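Local coordinates for DUF4973 domain-containing protein (Bacteroides thetaiotaomicron, PDB 4QNI) that is of unknown function but, as a two-domain probable lipoprotein of a gut Bacteroides, probably serves as an auxiliary nutrient-binding protein, at residues 73-77 against 159-163; 91-97 against 134-139; 167-172 against 210-216; 283-289 against 314-320. All coordinates share one frame; numbering follows the deposited sequence.

Contact 1. Residues 73-77 against 159-163; sequences DADTL and AKAIL
Lys160 lays its aliphatic stem across the carboxylate of Asp73 at about a right angle, with CE 3.2 Å from Asp73 OD2. The lysine chain bends at chi2 and again at chi4, which leaves its NZ in a rather long salt bridge, 3.5 Å from Asp73 OD2. That same carboxylate is the N-cap of helix 74-85. Its OD1 accepts from Thr76 N at 3.2 Å and its OD2 from Thr76 OG1 at 2.6 Å, each donor standing well out of the carboxylate plane. CG of Asp73 lies opposite the backbone N (chi1 -170°), turning the carboxylate back over the first turn. An alanine here is likely to leave Thr76 N uncapped and the ammonium of Lys160 without its acidic mate. Thr76 also faces the strand with its methyl: CG2 meets Ile162 CD1 at 3.8 Å, and the next residue, Leu77, brings CD1 within 4.3 Å of Ile162 CG2. The start of helix 74-85 thus rests on strand 160-168, where Ile162 also packs against Val137 and Pro139 of strand 135-142 and Val24 of strand 24-30, while Leu77 reaches Tyr93 and Asp95 of strand 93-95.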
# COMPACT_ATOMS: atom_id res chain seq x y z
N ASP A 73 -7.69 10.46 28.10
CA ASP A 73 -8.20 9.23 27.49
C ASP A 73 -7.27 8.04 27.83
O ASP A 73 -6.59 7.50 26.97
CB ASP A 73 -8.35 9.42 25.97
CG ASP A 73 -9.09 8.29 25.25
OD1 ASP A 73 -9.54 7.32 25.94
OD2 ASP A 73 -9.21 8.35 24.02
N ALA A 74 -7.28 7.63 29.10
CA ALA A 74 -6.48 6.50 29.59
C ALA A 74 -6.92 5.18 28.93
O ALA A 74 -6.09 4.30 28.71
CB ALA A 74 -6.58 6.42 31.10
N ASP A 75 -8.20 5.08 28.53
CA ASP A 75 -8.79 3.90 27.88
C ASP A 75 -8.11 3.55 26.59
O ASP A 75 -7.67 2.42 26.46
CB ASP A 75 -10.30 4.08 27.61
CG ASP A 75 -11.18 3.92 28.81
OD1 ASP A 75 -10.90 3.02 29.64
OD2 ASP A 75 -12.19 4.65 28.90
N THR A 76 -7.99 4.51 25.66
CA THR A 76 -7.33 4.29 24.36
C THR A 76 -5.86 3.90 24.58
O THR A 76 -5.36 3.02 23.89
CB THR A 76 -7.49 5.54 23.48
OG1 THR A 76 -8.89 5.81 23.34
CG2 THR A 76 -6.88 5.37 22.10
N LEU A 77 -5.18 4.54 25.54
CA LEU A 77 -3.79 4.21 25.85
C LEU A 77 -3.70 2.76 26.35
O LEU A 77 -2.84 2.01 25.90
CB LEU A 77 -3.20 5.20 26.89
CG LEU A 77 -1.75 4.97 27.33
CD1 LEU A 77 -0.81 4.86 26.14
CD2 LEU A 77 -1.30 6.06 28.27
N ALA A 159 -10.29 11.96 16.29
CA ALA A 159 -10.81 12.58 17.51
C ALA A 159 -9.99 12.19 18.76
O ALA A 159 -10.32 12.59 19.87
CB ALA A 159 -12.27 12.19 17.69
N LYS A 160 -8.88 11.46 18.56
CA LYS A 160 -8.01 10.99 19.63
C LYS A 160 -6.56 11.29 19.33
O LYS A 160 -6.13 11.17 18.19
CB LYS A 160 -8.22 9.49 19.88
CG LYS A 160 -9.39 9.25 20.83
CD LYS A 160 -10.14 7.99 20.54
CE LYS A 160 -11.13 7.64 21.62
NZ LYS A 160 -12.04 8.76 21.96
N ALA A 161 -5.81 11.70 20.36
CA ALA A 161 -4.40 12.04 20.25
C ALA A 161 -3.60 11.36 21.38
O ALA A 161 -3.76 11.71 22.55
CB ALA A 161 -4.23 13.57 20.30
N ILE A 162 -2.75 10.37 21.02
CA ILE A 162 -1.87 9.67 21.95
C ILE A 162 -0.50 10.29 21.69
O ILE A 162 0.15 9.96 20.70
CB ILE A 162 -1.95 8.14 21.75
CG1 ILE A 162 -3.39 7.58 21.83
CG2 ILE A 162 -1.02 7.40 22.70
CD1 ILE A 162 -4.34 8.05 23.04
N LEU A 163 -0.12 11.28 22.54
CA LEU A 163 1.09 12.05 22.29
C LEU A 163 2.31 11.58 23.08
O LEU A 163 2.39 11.77 24.29
CB LEU A 163 0.89 13.57 22.50
CG LEU A 163 -0.42 14.21 21.98
CD1 LEU A 163 -0.63 15.60 22.58
CD2 LEU A 163 -0.49 14.21 20.44

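Contact 2. Residues 91-97 against 134-139; sequences LYYEDMG and EKWVLP
Glu134 brings OE1 to 3.5 Å from Glu94 CG; the two carboxylates stand nearly perpendicular, and OE1 has a salt bridge to Arg231 that probably eases the nearby like charge. Lys135, at the centre of an inverse gamma turn, sends NZ to Leu91 O (2.8 Å, in the carbonyl plane). Bent at chi3 (58°), its chain also sets NZ over the face of the Tyr93 ring as a cation-pi contact, 4.8 Å from the centroid. Tyr85 OH is a further partner of NZ, while a water joins Tyr92 O to Lys135 N. The carbonyl of Lys135 accepts from Glu94 N at 2.9 Å, from above its plane. Trp136 takes Glu94 CB over the same face as Glu134 CB, a CH-pi contact; Asp95 O lies at its edge. Here strand 93-95 pairs in the parallel sense with strand 135-142, though the two cross at 53°, a short parallel pairing in a mixed sheet. Val137 N donates to Glu94 O and Val137 O accepts from Met96 N, both at 2.8 Å, while its CG2 touches Tyr93 CB. Leu138 CD1 lies against Gly97 CA. Pro139 CD meets Asp95 OD1 at 3.3 Å, an oxygen also bonded by His72 NE2.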
# COMPACT_ATOMS: atom_id res chain seq x y z
N LEU A 91 7.31 -2.40 29.04
CA LEU A 91 7.44 -1.70 27.77
C LEU A 91 6.29 -0.76 27.49
O LEU A 91 6.30 -0.08 26.46
CB LEU A 91 7.54 -2.73 26.63
CG LEU A 91 8.70 -3.72 26.68
CD1 LEU A 91 8.71 -4.59 25.45
CD2 LEU A 91 10.03 -3.01 26.80
N TYR A 92 5.25 -0.75 28.36
CA TYR A 92 4.05 0.08 28.13
C TYR A 92 4.36 1.56 28.07
O TYR A 92 5.30 1.99 28.71
CB TYR A 92 3.05 -0.12 29.27
CG TYR A 92 2.17 -1.36 29.21
CD1 TYR A 92 2.42 -2.38 28.31
CD2 TYR A 92 1.09 -1.50 30.07
CE1 TYR A 92 1.62 -3.51 28.25
CE2 TYR A 92 0.26 -2.62 30.02
CZ TYR A 92 0.52 -3.62 29.10
OH TYR A 92 -0.28 -4.72 29.07
N TYR A 93 3.57 2.32 27.31
CA TYR A 93 3.64 3.78 27.34
C TYR A 93 3.01 4.20 28.64
O TYR A 93 1.95 3.66 29.00
CB TYR A 93 2.92 4.41 26.13
CG TYR A 93 3.55 4.07 24.81
CD1 TYR A 93 4.73 4.68 24.39
CD2 TYR A 93 2.94 3.15 23.94
CE1 TYR A 93 5.31 4.37 23.16
CE2 TYR A 93 3.51 2.84 22.71
CZ TYR A 93 4.69 3.46 22.32
OH TYR A 93 5.30 3.15 21.12
N GLU A 94 3.68 5.05 29.41
CA GLU A 94 3.15 5.46 30.71
C GLU A 94 2.29 6.69 30.55
O GLU A 94 2.57 7.57 29.76
CB GLU A 94 4.26 5.68 31.74
CG GLU A 94 4.94 4.40 32.20
CD GLU A 94 4.09 3.39 32.95
OE1 GLU A 94 3.27 3.79 33.81
OE2 GLU A 94 4.29 2.18 32.71
N ASP A 95 1.21 6.70 31.29
CA ASP A 95 0.19 7.74 31.27
C ASP A 95 0.63 9.00 32.04
O ASP A 95 0.48 9.09 33.25
CB ASP A 95 -1.08 7.15 31.89
CG ASP A 95 -2.32 7.97 31.65
OD1 ASP A 95 -2.18 9.12 31.19
OD2 ASP A 95 -3.43 7.45 31.90
N MSE A 96 1.08 9.99 31.30
CA MSE A 96 1.51 11.29 31.79
C MSE A 96 0.39 12.12 32.38
O MSE A 96 0.66 12.99 33.21
CB MSE A 96 2.10 12.07 30.63
CG MSE A 96 3.14 13.04 31.03
SE MSE A 96 3.72 13.86 29.40
CE MSE A 96 5.32 14.59 30.08
N GLY A 97 -0.85 11.88 31.92
CA GLY A 97 -2.03 12.60 32.39
C GLY A 97 -2.76 11.95 33.56
O GLY A 97 -3.82 12.42 33.96
N GLU A 134 10.54 5.92 31.39
CA GLU A 134 9.11 5.70 31.26
C GLU A 134 8.78 6.28 29.92
O GLU A 134 9.24 7.38 29.61
CB GLU A 134 8.34 6.42 32.39
CG GLU A 134 8.86 6.21 33.80
CD GLU A 134 8.84 4.79 34.32
OE1 GLU A 134 7.90 4.03 33.98
OE2 GLU A 134 9.79 4.42 35.06
N LYS A 135 8.07 5.55 29.09
CA LYS A 135 7.77 6.06 27.75
C LYS A 135 6.53 6.95 27.89
O LYS A 135 5.41 6.53 27.57
CB LYS A 135 7.60 4.87 26.78
CG LYS A 135 8.88 4.00 26.64
CD LYS A 135 8.61 2.54 26.19
CE LYS A 135 7.88 2.41 24.87
NZ LYS A 135 7.90 1.01 24.39
N TRP A 136 6.72 8.15 28.51
CA TRP A 136 5.65 9.08 28.87
C TRP A 136 4.85 9.51 27.65
O TRP A 136 5.40 9.97 26.66
CB TRP A 136 6.18 10.31 29.60
CG TRP A 136 6.71 10.01 30.99
CD1 TRP A 136 8.01 10.08 31.40
CD2 TRP A 136 5.95 9.57 32.13
NE1 TRP A 136 8.09 9.77 32.74
CE2 TRP A 136 6.85 9.45 33.21
CE3 TRP A 136 4.58 9.32 32.36
CZ2 TRP A 136 6.43 9.07 34.49
CZ3 TRP A 136 4.17 8.94 33.63
CH2 TRP A 136 5.09 8.81 34.68
N VAL A 137 3.53 9.35 27.76
CA VAL A 137 2.57 9.68 26.72
C VAL A 137 1.43 10.49 27.36
O VAL A 137 0.99 10.16 28.47
CB VAL A 137 2.07 8.34 26.08
CG1 VAL A 137 0.63 8.41 25.61
CG2 VAL A 137 2.97 7.89 24.96
N LEU A 138 0.90 11.49 26.63
CA LEU A 138 -0.26 12.22 27.11
C LEU A 138 -1.45 11.81 26.24
O LEU A 138 -1.49 12.22 25.08
CB LEU A 138 -0.01 13.75 27.09
CG LEU A 138 -1.18 14.63 27.57
CD1 LEU A 138 -1.51 14.34 29.04
CD2 LEU A 138 -0.86 16.13 27.34
N PRO A 139 -2.40 10.98 26.76
CA PRO A 139 -3.55 10.56 25.92
C PRO A 139 -4.76 11.50 26.06
O PRO A 139 -5.22 11.74 27.16
CB PRO A 139 -3.84 9.16 26.45
CG PRO A 139 -3.45 9.20 27.95
CD PRO A 139 -2.47 10.37 28.11
O HOH W 1 7.32 2.68 30.11

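Contact 3. Residues 167-172 against 210-216; sequences PFNDYS and VIDEQTI. With EDO (1,2-ethanediol), chain I; EDO (1,2-ethanediol), chain F.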
# COMPACT_ATOMS: atom_id res chain seq x y z
N PRO A 167 10.59 16.01 25.58
CA PRO A 167 11.29 17.28 25.83
C PRO A 167 12.59 17.30 25.02
O PRO A 167 13.18 16.24 24.76
CB PRO A 167 11.63 17.21 27.33
CG PRO A 167 10.93 16.05 27.85
CD PRO A 167 10.67 15.11 26.74
N PHE A 168 13.04 18.46 24.61
CA PHE A 168 14.33 18.49 23.94
C PHE A 168 15.16 19.62 24.48
O PHE A 168 14.62 20.68 24.79
CB PHE A 168 14.23 18.56 22.41
CG PHE A 168 13.60 19.80 21.82
CD1 PHE A 168 14.38 20.92 21.50
CD2 PHE A 168 12.24 19.84 21.52
CE1 PHE A 168 13.80 22.06 20.93
CE2 PHE A 168 11.66 20.98 20.93
CZ PHE A 168 12.45 22.06 20.63
N ASN A 169 16.47 19.39 24.58
CA ASN A 169 17.44 20.41 24.93
C ASN A 169 18.37 20.53 23.70
O ASN A 169 18.03 19.98 22.64
CB ASN A 169 18.17 20.07 26.25
CG ASN A 169 18.99 18.79 26.23
OD1 ASN A 169 19.29 18.23 25.18
ND2 ASN A 169 19.32 18.28 27.40
N ASP A 170 19.50 21.24 23.79
CA ASP A 170 20.39 21.40 22.63
C ASP A 170 21.10 20.10 22.22
O ASP A 170 21.73 20.07 21.19
CB ASP A 170 21.48 22.48 22.92
CG ASP A 170 20.95 23.89 23.14
OD1 ASP A 170 19.84 24.20 22.67
OD2 ASP A 170 21.67 24.71 23.75
N TYR A 171 21.00 19.05 23.00
CA TYR A 171 21.81 17.85 22.83
C TYR A 171 21.04 16.57 22.71
O TYR A 171 21.66 15.50 22.75
CB TYR A 171 22.73 17.73 24.07
CG TYR A 171 23.32 19.05 24.54
CD1 TYR A 171 24.37 19.65 23.84
CD2 TYR A 171 22.79 19.72 25.63
CE1 TYR A 171 24.87 20.90 24.23
CE2 TYR A 171 23.30 20.96 26.04
CZ TYR A 171 24.33 21.55 25.34
OH TYR A 171 24.80 22.77 25.74
N SER A 172 19.72 16.65 22.61
CA SER A 172 18.90 15.45 22.61
C SER A 172 18.28 15.16 21.25
O SER A 172 18.07 16.05 20.43
CB SER A 172 17.82 15.55 23.68
OG SER A 172 16.96 16.63 23.38
N VAL A 210 16.32 13.66 27.29
CA VAL A 210 16.57 14.80 28.19
C VAL A 210 16.49 14.41 29.68
O VAL A 210 15.61 13.64 30.09
CB VAL A 210 15.59 15.96 27.88
CG1 VAL A 210 15.70 17.07 28.91
CG2 VAL A 210 15.84 16.50 26.51
N ILE A 211 17.41 14.99 30.48
CA ILE A 211 17.44 14.92 31.95
C ILE A 211 17.15 16.34 32.42
O ILE A 211 16.19 16.58 33.16
CB ILE A 211 18.72 14.29 32.55
CG1 ILE A 211 18.68 12.77 32.31
CG2 ILE A 211 18.82 14.63 34.07
CD1 ILE A 211 19.90 11.98 32.84
N ASP A 212 17.98 17.28 31.97
CA ASP A 212 17.81 18.71 32.19
C ASP A 212 18.39 19.45 30.96
O ASP A 212 18.56 18.81 29.91
CB ASP A 212 18.41 19.17 33.53
CG ASP A 212 19.89 18.91 33.73
OD1 ASP A 212 20.64 18.86 32.71
OD2 ASP A 212 20.32 18.84 34.91
N GLU A 213 18.65 20.75 31.05
CA GLU A 213 19.16 21.56 29.93
C GLU A 213 20.54 21.15 29.41
O GLU A 213 20.82 21.39 28.23
CB GLU A 213 19.28 23.03 30.32
CG GLU A 213 17.96 23.74 30.50
CD GLU A 213 18.07 25.19 30.94
OE1 GLU A 213 19.20 25.68 31.17
OE2 GLU A 213 17.01 25.84 31.02
N GLN A 214 21.39 20.60 30.28
CA GLN A 214 22.79 20.28 29.92
C GLN A 214 23.09 18.81 30.08
O GLN A 214 24.27 18.41 30.08
CB GLN A 214 23.74 21.09 30.84
CG GLN A 214 23.68 22.60 30.63
CD GLN A 214 24.10 23.00 29.22
OE1 GLN A 214 23.46 23.85 28.59
NE2 GLN A 214 25.18 22.40 28.69
N THR A 215 22.04 17.99 30.23
CA THR A 215 22.21 16.56 30.47
C THR A 215 21.19 15.75 29.72
O THR A 215 20.00 16.05 29.70
CB THR A 215 22.12 16.23 32.00
OG1 THR A 215 22.66 17.28 32.79
CG2 THR A 215 22.77 14.92 32.37
N ILE A 216 21.68 14.66 29.16
CA ILE A 216 20.85 13.64 28.51
C ILE A 216 21.23 12.31 29.13
O ILE A 216 22.21 12.23 29.90
CB ILE A 216 21.06 13.63 26.94
CG1 ILE A 216 22.51 13.25 26.53
CG2 ILE A 216 20.61 14.95 26.28
CD1 ILE A 216 22.68 12.89 24.97
C1 EDO I . 16.34 24.44 26.90
O1 EDO I . 17.58 23.81 27.15
C2 EDO I . 15.37 23.55 26.07
O2 EDO I . 15.62 23.64 24.66
C1 EDO F . 21.60 22.54 18.81
O1 EDO F . 21.86 21.26 18.25
C2 EDO F . 20.34 23.15 18.15
O2 EDO F . 20.07 24.45 18.68
O HOH W 2 13.97 13.64 25.49
O HOH W 3 20.28 22.84 26.18
O HOH W 4 22.69 24.75 26.19
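Direct hydrogen bonds centre on the amide of Asn169, which reaches into the turn formed by 211-215. Its ND2 donates to Asp212 O at 2.7 Å, the acceptor lying close to the amide plane and the donor in the carbonyl plane, with a weak second bond to Thr215 O. CG of Asn169 sits between the backbone N and the carbonyl carbon (chi1 62°), and the other end of the amide turns back on its own chain, OD1 accepting from Tyr171 N at 2.9 Å. Gln214 NE2 donates to Tyr171 OH at 3.0 Å, the amide and ring planes 74° apart, and also bonds Phe239 O; that hydroxyl also bonds Glu242 O, and Phe239 stacks on the ring. Glu213 O lies in the ring plane at its edge, 3.3 Å from Tyr171 CE2.

Three waters add further bridges. One links Pro167 O to Val210 N, another Asp170 N to Glu213 O, and a third Asp170 OD2 to Gln214 OE1.

Among apolar contacts, Pro167 CB meets Val210 CB at 4.2 Å and Ile216 CG2 meets Tyr171 CB at 4.1 Å. Val210 CG2 packs close against two oxygens, Pro167 O at 3.2 Å and Ser172 OG at 3.3 Å.

Two ethanediols, probably from the crystallisation liquor, bond Phe168 O, weakly, and Asp170 O.

Each segment contains an Asx turn. Asn169 OD1 makes one inside the type I beta turn 169-172, and Asp212 OD1 the other by accepting from Gln214 N, with Thr215 OG1 bonding it from the opposite face. The Asn169-Asp212 bond joins the turn after strand 160-168 to the connection between antiparallel strands 205-210 and 215-219.

Contact 4. Residues 283-289 against 314-320; sequences EHRYVII and LTLSRDI. With EDO (1,2-ethanediol), chain F; EDO (1,2-ethanediol), chain J.
Strands 283-289 and 314-320 run antiparallel, 154° apart in direction, in unbroken register from Glu283-Ile320 to Ile289-Leu314, with paired backbone hydrogen bonds at Glu283, Arg285, Val287 and Ile289. On one face His284 ND1 donates to Asp319 OD1, a hydrogen bond modelled at 2.5 Å, a length too short to be relied on, with ring and carboxylate planes 80° apart; His284 NE2 bonds Asp276, which fixes the ring from its other side. Next along, Tyr286 CE1 lies against Ser317 CB at 3.6 Å. On the other face Arg285 bends at chi2 and chi3 (chi3 -94°), laying its guanidinium over Ile320 CG1. Its NH1 forms a salt bridge with Glu283 OE1 at 2.6 Å, while NH2 donates to an ethanediol O2 at 3.0 Å and pairs with Glu327. An alanine in place of Arg285 would probably leave the carboxylates of Glu283 and Glu327 without their shared cation and take away the guanidinium face resting on Ile320 CG1. Farther along this face Val287 CB meets Leu316 CB, and Ile289 CD1 meets Leu314 CD1 at 3.9 Å, where Tyr175 also packs on both. This is a long beta hairpin, 282-298 with 306-321, within the large antiparallel sheet of the C-terminal domain.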
# COMPACT_ATOMS: atom_id res chain seq x y z
N GLU A 283 19.28 24.73 7.60
CA GLU A 283 20.54 24.61 8.32
C GLU A 283 20.61 23.25 9.02
O GLU A 283 19.67 22.87 9.73
CB GLU A 283 20.64 25.79 9.32
CG GLU A 283 21.76 25.71 10.34
CD GLU A 283 21.73 26.82 11.38
OE1 GLU A 283 20.63 27.13 11.89
OE2 GLU A 283 22.81 27.38 11.67
N HIS A 284 21.71 22.53 8.81
CA HIS A 284 22.00 21.27 9.48
C HIS A 284 22.87 21.59 10.68
O HIS A 284 23.98 22.11 10.50
CB HIS A 284 22.73 20.29 8.53
CG HIS A 284 22.00 20.00 7.26
ND1 HIS A 284 20.85 19.22 7.24
CD2 HIS A 284 22.30 20.36 5.99
CE1 HIS A 284 20.48 19.16 5.98
NE2 HIS A 284 21.32 19.82 5.19
N ARG A 285 22.35 21.36 11.90
CA ARG A 285 23.11 21.59 13.13
C ARG A 285 23.55 20.25 13.63
O ARG A 285 22.78 19.28 13.61
CB ARG A 285 22.32 22.37 14.19
CG ARG A 285 22.05 23.81 13.78
CD ARG A 285 22.58 24.82 14.79
NE ARG A 285 21.55 25.22 15.74
CZ ARG A 285 20.73 26.26 15.59
NH1 ARG A 285 20.81 27.02 14.51
NH2 ARG A 285 19.83 26.54 16.52
N TYR A 286 24.79 20.17 14.05
CA TYR A 286 25.37 18.92 14.52
C TYR A 286 25.87 18.99 15.92
O TYR A 286 26.48 20.00 16.30
CB TYR A 286 26.53 18.50 13.60
CG TYR A 286 26.11 18.34 12.15
CD1 TYR A 286 25.39 17.23 11.73
CD2 TYR A 286 26.44 19.30 11.20
CE1 TYR A 286 25.03 17.06 10.40
CE2 TYR A 286 26.07 19.16 9.86
CZ TYR A 286 25.37 18.03 9.47
OH TYR A 286 24.99 17.85 8.16
N VAL A 287 25.65 17.93 16.69
CA VAL A 287 26.25 17.79 18.01
C VAL A 287 27.19 16.61 17.86
O VAL A 287 26.71 15.51 17.59
CB VAL A 287 25.25 17.65 19.18
CG1 VAL A 287 26.00 17.46 20.51
CG2 VAL A 287 24.31 18.85 19.26
N ILE A 288 28.50 16.82 17.95
CA ILE A 288 29.44 15.71 17.81
C ILE A 288 30.04 15.38 19.18
O ILE A 288 30.65 16.26 19.79
CB ILE A 288 30.52 16.05 16.76
CG1 ILE A 288 29.85 16.22 15.36
CG2 ILE A 288 31.66 15.01 16.73
CD1 ILE A 288 30.74 16.78 14.32
N ILE A 289 29.91 14.14 19.65
CA ILE A 289 30.53 13.76 20.94
C ILE A 289 31.65 12.81 20.63
O ILE A 289 31.41 11.76 20.07
CB ILE A 289 29.53 13.17 22.00
CG1 ILE A 289 28.29 14.06 22.21
CG2 ILE A 289 30.25 12.87 23.35
CD1 ILE A 289 27.13 13.32 22.94
N LEU A 314 29.52 9.88 18.72
CA LEU A 314 28.08 10.08 18.61
C LEU A 314 27.86 11.34 17.79
O LEU A 314 28.55 12.33 18.02
CB LEU A 314 27.45 10.25 19.98
CG LEU A 314 27.26 9.02 20.83
CD1 LEU A 314 26.97 9.43 22.28
CD2 LEU A 314 26.13 8.16 20.28
N THR A 315 26.95 11.31 16.83
CA THR A 315 26.63 12.47 16.00
C THR A 315 25.14 12.62 15.91
O THR A 315 24.44 11.70 15.46
CB THR A 315 27.27 12.40 14.58
OG1 THR A 315 28.66 12.12 14.68
CG2 THR A 315 27.05 13.71 13.77
N LEU A 316 24.66 13.78 16.33
CA LEU A 316 23.28 14.19 16.25
C LEU A 316 23.15 15.28 15.21
O LEU A 316 23.88 16.26 15.28
CB LEU A 316 22.79 14.71 17.60
CG LEU A 316 21.35 15.27 17.63
CD1 LEU A 316 20.33 14.17 17.47
CD2 LEU A 316 21.12 16.14 18.91
N SER A 317 22.23 15.12 14.26
CA SER A 317 21.92 16.16 13.26
C SER A 317 20.49 16.68 13.51
O SER A 317 19.59 15.93 13.87
CB SER A 317 22.07 15.63 11.84
OG SER A 317 21.24 14.50 11.62
N ARG A 318 20.31 17.96 13.37
CA ARG A 318 19.04 18.62 13.58
C ARG A 318 18.86 19.61 12.46
O ARG A 318 19.74 20.44 12.21
CB ARG A 318 19.02 19.30 14.96
CG ARG A 318 17.67 19.79 15.37
CD ARG A 318 17.67 20.43 16.73
NE ARG A 318 17.69 19.46 17.83
CZ ARG A 318 17.65 19.82 19.11
NH1 ARG A 318 17.55 21.10 19.45
NH2 ARG A 318 17.71 18.89 20.06
N ASP A 319 17.74 19.52 11.75
CA ASP A 319 17.50 20.42 10.64
C ASP A 319 16.66 21.55 11.07
O ASP A 319 15.57 21.35 11.62
CB ASP A 319 16.88 19.68 9.45
CG ASP A 319 17.76 18.54 8.97
OD1 ASP A 319 18.98 18.77 8.78
OD2 ASP A 319 17.26 17.40 8.90
N ILE A 320 17.18 22.76 10.86
CA ILE A 320 16.56 24.02 11.23
C ILE A 320 16.18 24.74 9.97
O ILE A 320 17.04 25.10 9.17
CB ILE A 320 17.50 24.88 12.13
CG1 ILE A 320 18.25 24.08 13.24
CG2 ILE A 320 16.81 26.15 12.64
CD1 ILE A 320 17.45 23.47 14.35
C1 EDO F . 21.60 22.54 18.81
O1 EDO F . 21.86 21.26 18.25
C2 EDO F . 20.34 23.15 18.15
O2 EDO F . 20.07 24.45 18.68
C1 EDO J . 15.56 13.52 16.67
O1 EDO J . 14.49 13.11 15.82
C2 EDO J . 16.88 13.85 15.88
O2 EDO J . 16.98 15.22 15.39

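Contacts 1 and 2 both reach the same mixed sheet, their centres 10 Å apart, with contact 2 nested inside the loop that contact 1 closes. They are tied directly by Asp73 N to Pro139 O at 2.9 Å and Leu163 O to Leu138 N at 2.8 Å. Strand 160-168 then carries the chain from contact 1 to contact 3, whose centre is 26 Å away. Contacts 3 and 4 touch: Arg318 NH2 reaches both Asn169 O at 2.8 Å and Ser172 O at 2.9 Å, and one ethanediol lies against both. Contacts 1 and 4 sit on opposite sides of the chain's centre, their centres 32 Å apart.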